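Local structure of glutathione S-transferase delta (Bombyx mori, 3VK9) at residues Y107-D112 with N129-E134; A135-D140 with K176-V181. The protein probably catalyses the conjugation of glutathione to electrophilic compounds, as a homodimeric delta-class glutathione transferase of the silkmoth. One frame throughout, in Å; residues are numbered along the deposited sequence.

Contact 1 (Y107-D112 with N129-E134); sequences YQRFSD and NEKVQE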
# COMPACT_ATOMS: atom_id res chain seq x y z
N TYR A 107 0.88 -8.12 -5.16
CA TYR A 107 1.68 -7.63 -6.26
C TYR A 107 3.16 -7.53 -5.88
O TYR A 107 4.05 -7.78 -6.69
CB TYR A 107 1.14 -6.30 -6.82
CG TYR A 107 1.89 -5.91 -8.07
CD1 TYR A 107 1.56 -6.48 -9.29
CD2 TYR A 107 2.95 -5.03 -8.02
CE1 TYR A 107 2.26 -6.15 -10.44
CE2 TYR A 107 3.66 -4.70 -9.18
CZ TYR A 107 3.30 -5.26 -10.38
OH TYR A 107 3.99 -4.94 -11.53
N GLN A 108 3.43 -7.23 -4.62
CA GLN A 108 4.81 -7.18 -4.16
C GLN A 108 5.48 -8.54 -4.32
O GLN A 108 6.59 -8.64 -4.80
CB GLN A 108 4.88 -6.72 -2.70
CG GLN A 108 6.29 -6.57 -2.18
CD GLN A 108 7.05 -5.48 -2.93
OE1 GLN A 108 6.66 -4.31 -2.91
NE2 GLN A 108 8.13 -5.88 -3.60
N ARG A 109 4.78 -9.58 -3.90
CA ARG A 109 5.34 -10.92 -3.96
C ARG A 109 5.54 -11.34 -5.40
O ARG A 109 6.56 -11.93 -5.73
CB ARG A 109 4.46 -11.92 -3.21
CG ARG A 109 4.58 -11.72 -1.71
CD ARG A 109 3.62 -12.56 -0.93
NE ARG A 109 3.79 -12.31 0.49
CZ ARG A 109 3.40 -13.15 1.44
NH1 ARG A 109 2.83 -14.29 1.10
NH2 ARG A 109 3.58 -12.85 2.72
N PHE A 110 4.56 -11.01 -6.24
CA PHE A 110 4.65 -11.33 -7.66
C PHE A 110 5.82 -10.61 -8.29
O PHE A 110 6.60 -11.22 -8.99
CB PHE A 110 3.36 -10.97 -8.41
CG PHE A 110 3.50 -11.07 -9.92
CD1 PHE A 110 3.64 -12.30 -10.54
CD2 PHE A 110 3.52 -9.92 -10.71
CE1 PHE A 110 3.79 -12.40 -11.94
CE2 PHE A 110 3.67 -10.00 -12.09
CZ PHE A 110 3.80 -11.25 -12.71
N SER A 111 5.90 -9.31 -8.06
CA SER A 111 7.02 -8.50 -8.49
C SER A 111 8.35 -9.14 -8.07
O SER A 111 9.25 -9.33 -8.90
CB SER A 111 6.89 -7.09 -7.91
OG SER A 111 7.98 -6.28 -8.30
N ASP A 112 8.46 -9.50 -6.79
CA ASP A 112 9.71 -10.07 -6.26
C ASP A 112 10.10 -11.36 -6.96
O ASP A 112 11.28 -11.65 -7.19
CB ASP A 112 9.62 -10.32 -4.75
CG ASP A 112 9.67 -9.03 -3.94
OD1 ASP A 112 10.00 -7.97 -4.53
OD2 ASP A 112 9.39 -9.07 -2.72
N ASN A 129 8.37 -18.22 -5.29
CA ASN A 129 7.17 -18.80 -5.90
C ASN A 129 6.15 -19.11 -4.82
O ASN A 129 4.99 -18.72 -4.91
CB ASN A 129 7.50 -20.08 -6.67
CG ASN A 129 6.29 -20.65 -7.41
OD1 ASN A 129 5.28 -21.01 -6.81
ND2 ASN A 129 6.39 -20.73 -8.74
N GLU A 130 6.60 -19.81 -3.77
CA GLU A 130 5.72 -20.16 -2.66
C GLU A 130 5.07 -18.94 -1.98
O GLU A 130 3.91 -19.00 -1.57
CB GLU A 130 6.46 -21.03 -1.64
CG GLU A 130 6.62 -22.47 -2.11
CD GLU A 130 5.30 -23.11 -2.54
OE1 GLU A 130 5.28 -23.78 -3.60
OE2 GLU A 130 4.28 -22.95 -1.82
N LYS A 131 5.80 -17.84 -1.88
CA LYS A 131 5.24 -16.64 -1.29
C LYS A 131 4.08 -16.12 -2.15
O LYS A 131 3.08 -15.63 -1.63
CB LYS A 131 6.32 -15.56 -1.10
CG LYS A 131 7.29 -15.85 0.05
CD LYS A 131 7.11 -14.84 1.17
CE LYS A 131 7.69 -15.35 2.50
NZ LYS A 131 6.80 -16.33 3.20
N VAL A 132 4.21 -16.25 -3.47
CA VAL A 132 3.10 -15.88 -4.35
C VAL A 132 1.91 -16.84 -4.15
O VAL A 132 0.77 -16.40 -4.10
CB VAL A 132 3.51 -15.87 -5.83
CG1 VAL A 132 2.30 -15.54 -6.70
CG2 VAL A 132 4.62 -14.88 -6.07
N GLN A 133 2.20 -18.14 -4.04
CA GLN A 133 1.13 -19.12 -3.81
C GLN A 133 0.37 -18.74 -2.53
O GLN A 133 -0.86 -18.79 -2.49
CB GLN A 133 1.69 -20.55 -3.69
CG GLN A 133 2.52 -21.02 -4.91
CD GLN A 133 1.69 -21.14 -6.19
OE1 GLN A 133 0.46 -21.21 -6.15
NE2 GLN A 133 2.37 -21.17 -7.34
N GLU A 134 1.10 -18.35 -1.48
CA GLU A 134 0.46 -18.00 -0.22
C GLU A 134 -0.40 -16.73 -0.36
O GLU A 134 -1.43 -16.59 0.29
CB GLU A 134 1.49 -17.79 0.90
CG GLU A 134 2.35 -19.01 1.19
CD GLU A 134 3.53 -18.68 2.11
OE1 GLU A 134 3.73 -17.49 2.45
OE2 GLU A 134 4.25 -19.63 2.50
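R109 and E134 make the charged part of this contact, their side chains crossing at about a right angle. R109 NH1 stands 3.6 Å from E134 OE1 in a salt bridge whose guanidinium and carboxylate planes are turned 61° apart. The same OE1 is shared with K131 NZ at 3.4 Å, a salt bridge with a weak hydrogen bond inside helix 126-142, which makes R109, K131 and E134 a salt-bridge network. NZ of K131 comes within 4.8 Å of R109 NH2, a like-charge approach that the glutamate probably offsets.

The one hydrogen bond between the segments runs from R109 NH1 to the backbone K131 O (3.1 Å, 154° at the hydrogen). Extended from CG to NE, the arginine chain carries its guanidinium to the K131 carbonyl, and K131 CD lies over the centre of one guanidinium face. An alanine in place of R109 would probably cost E134 one of its two cationic neighbours in this contact and K131 O this donor.

V132 CG2 packs against the backbone of the other helix, 3.5 Å from R109 O, and against R109 CB at 4.1 Å. The segment axes approach to 8.6 Å at 158°, an antiparallel helix pair within the all-helical C-terminal domain of a glutathione transferase.

Contact 2 (A135-D140 with K176-V181); sequences ALQLLD and KKYANV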
# COMPACT_ATOMS: atom_id res chain seq x y z
N ALA A 135 0.04 -15.79 -1.19
CA ALA A 135 -0.78 -14.61 -1.41
C ALA A 135 -2.10 -15.01 -2.10
O ALA A 135 -3.17 -14.52 -1.76
CB ALA A 135 -0.03 -13.60 -2.22
N LEU A 136 -2.00 -15.92 -3.06
CA LEU A 136 -3.16 -16.41 -3.77
C LEU A 136 -4.09 -17.22 -2.88
O LEU A 136 -5.31 -17.17 -3.04
CB LEU A 136 -2.73 -17.25 -4.98
CG LEU A 136 -2.21 -16.49 -6.21
CD1 LEU A 136 -1.50 -17.43 -7.21
CD2 LEU A 136 -3.33 -15.72 -6.89
N GLN A 137 -3.52 -17.98 -1.96
CA GLN A 137 -4.31 -18.72 -0.99
C GLN A 137 -5.11 -17.78 -0.09
O GLN A 137 -6.27 -18.02 0.20
CB GLN A 137 -3.40 -19.63 -0.14
CG GLN A 137 -2.90 -20.84 -0.92
CD GLN A 137 -1.57 -21.39 -0.39
OE1 GLN A 137 -1.22 -21.19 0.78
NE2 GLN A 137 -0.83 -22.08 -1.26
N LEU A 138 -4.48 -16.69 0.33
CA LEU A 138 -5.17 -15.64 1.08
C LEU A 138 -6.31 -15.03 0.25
O LEU A 138 -7.42 -14.81 0.76
CB LEU A 138 -4.19 -14.54 1.51
CG LEU A 138 -3.20 -14.96 2.62
CD1 LEU A 138 -2.11 -13.90 2.80
CD2 LEU A 138 -3.93 -15.20 3.93
N LEU A 139 -6.06 -14.78 -1.03
CA LEU A 139 -7.08 -14.20 -1.90
C LEU A 139 -8.24 -15.19 -2.01
O LEU A 139 -9.41 -14.83 -1.94
CB LEU A 139 -6.51 -13.91 -3.30
CG LEU A 139 -7.49 -13.30 -4.31
CD1 LEU A 139 -8.23 -12.10 -3.73
CD2 LEU A 139 -6.77 -12.89 -5.61
N ASP A 140 -7.88 -16.46 -2.16
CA ASP A 140 -8.88 -17.50 -2.33
C ASP A 140 -9.75 -17.58 -1.07
O ASP A 140 -10.96 -17.80 -1.15
CB ASP A 140 -8.19 -18.83 -2.66
CG ASP A 140 -9.18 -19.90 -3.14
OD1 ASP A 140 -9.71 -19.76 -4.25
OD2 ASP A 140 -9.39 -20.88 -2.42
N LYS A 176 -5.37 -19.87 -11.51
CA LYS A 176 -6.70 -20.45 -11.69
C LYS A 176 -6.89 -21.76 -10.93
O LYS A 176 -8.03 -22.25 -10.82
CB LYS A 176 -7.00 -20.63 -13.17
CG LYS A 176 -7.33 -19.31 -13.87
CD LYS A 176 -7.67 -19.54 -15.34
CE LYS A 176 -8.02 -18.23 -16.06
NZ LYS A 176 -8.45 -18.49 -17.47
N LYS A 177 -5.80 -22.33 -10.41
CA LYS A 177 -5.93 -23.56 -9.61
C LYS A 177 -6.63 -23.26 -8.28
O LYS A 177 -7.09 -24.17 -7.59
CB LYS A 177 -4.58 -24.25 -9.36
CG LYS A 177 -3.61 -23.49 -8.47
CD LYS A 177 -2.35 -24.32 -8.21
CE LYS A 177 -1.26 -23.52 -7.52
NZ LYS A 177 -0.17 -24.41 -7.03
N TYR A 178 -6.71 -21.99 -7.93
CA TYR A 178 -7.48 -21.57 -6.77
C TYR A 178 -8.91 -21.29 -7.22
O TYR A 178 -9.16 -20.30 -7.92
CB TYR A 178 -6.82 -20.37 -6.10
CG TYR A 178 -5.41 -20.70 -5.68
CD1 TYR A 178 -4.33 -20.42 -6.50
CD2 TYR A 178 -5.17 -21.37 -4.48
CE1 TYR A 178 -3.03 -20.76 -6.12
CE2 TYR A 178 -3.87 -21.71 -4.09
CZ TYR A 178 -2.81 -21.41 -4.91
OH TYR A 178 -1.52 -21.74 -4.52
N ALA A 179 -9.82 -22.18 -6.82
CA ALA A 179 -11.18 -22.20 -7.35
C ALA A 179 -11.94 -20.89 -7.15
O ALA A 179 -12.60 -20.39 -8.09
CB ALA A 179 -11.97 -23.39 -6.75
N ASN A 180 -11.87 -20.32 -5.95
CA ASN A 180 -12.54 -19.03 -5.73
C ASN A 180 -11.92 -17.90 -6.54
O ASN A 180 -12.63 -17.05 -7.08
CB ASN A 180 -12.54 -18.67 -4.25
CG ASN A 180 -13.28 -19.67 -3.41
OD1 ASN A 180 -14.25 -20.28 -3.88
ND2 ASN A 180 -12.84 -19.86 -2.17
N VAL A 181 -10.59 -17.89 -6.62
CA VAL A 181 -9.89 -16.89 -7.43
C VAL A 181 -10.36 -17.03 -8.89
O VAL A 181 -10.70 -16.04 -9.54
CB VAL A 181 -8.35 -17.01 -7.33
CG1 VAL A 181 -7.68 -16.03 -8.29
CG2 VAL A 181 -7.86 -16.76 -5.87
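D140 OD1 accepts two backbone N-H groups at the start of helix 179-191: V181 N at 3.1 Å, through the lone pair facing away from OD2, and N180 N at 2.8 Å in a weak, strongly bent bond (121° at the hydrogen). CG lies anti to the backbone N (chi1 -168°), carrying the carboxylate carbon toward the start of helix 179-191. The negative charge probably interacts favourably with the helix dipole. N180 returns a bond, its ND2 reaching the backbone D140 O at 3.0 Å with that oxygen close to the amide plane; ND2 also bonds E144.

Y178, at the N-cap position, leans its ring against helix 126-142. L136 CB lies over one ring face, offset toward the rim and 4.1 Å from the ring centroid, a CH-pi contact. Q137 CG approaches CE2 of Y178 at 3.4 Å, and Q137 NE2 gives a weak hydrogen bond to Y178 OH, whose stronger partner is Q133.

V181 CG2 packs against L139 CG (3.8 Å) and the D140 backbone. A side-chain oxygen of helix 126-142 thus accepts first-turn N-H groups of helix 179-191, at the packed start of that helix in the C-terminal helical domain of the transferase fold.

From the N terminus, the chain first passes through the thioredoxin-like domain, then enters helix 89-119, which carries 107-112. A short connection turns it back into helix 126-142, and contact 1 closes a helical hairpin, with 16 residues between its segments. Further along the same helix, 135-140 opens contact 2, which closes only after helix 156-167 and the following loop, when 176-181 brings in the start of helix 179-191. The two contacts are in series, neither nested nor crossed, their centres about 13 Å apart. Helix 126-142 is common to both and joins helix 89-119 to helix 179-191; Q133 OE1 meets Y178 OH at 2.6 Å, a probable hydrogen bond bridging the two contacts.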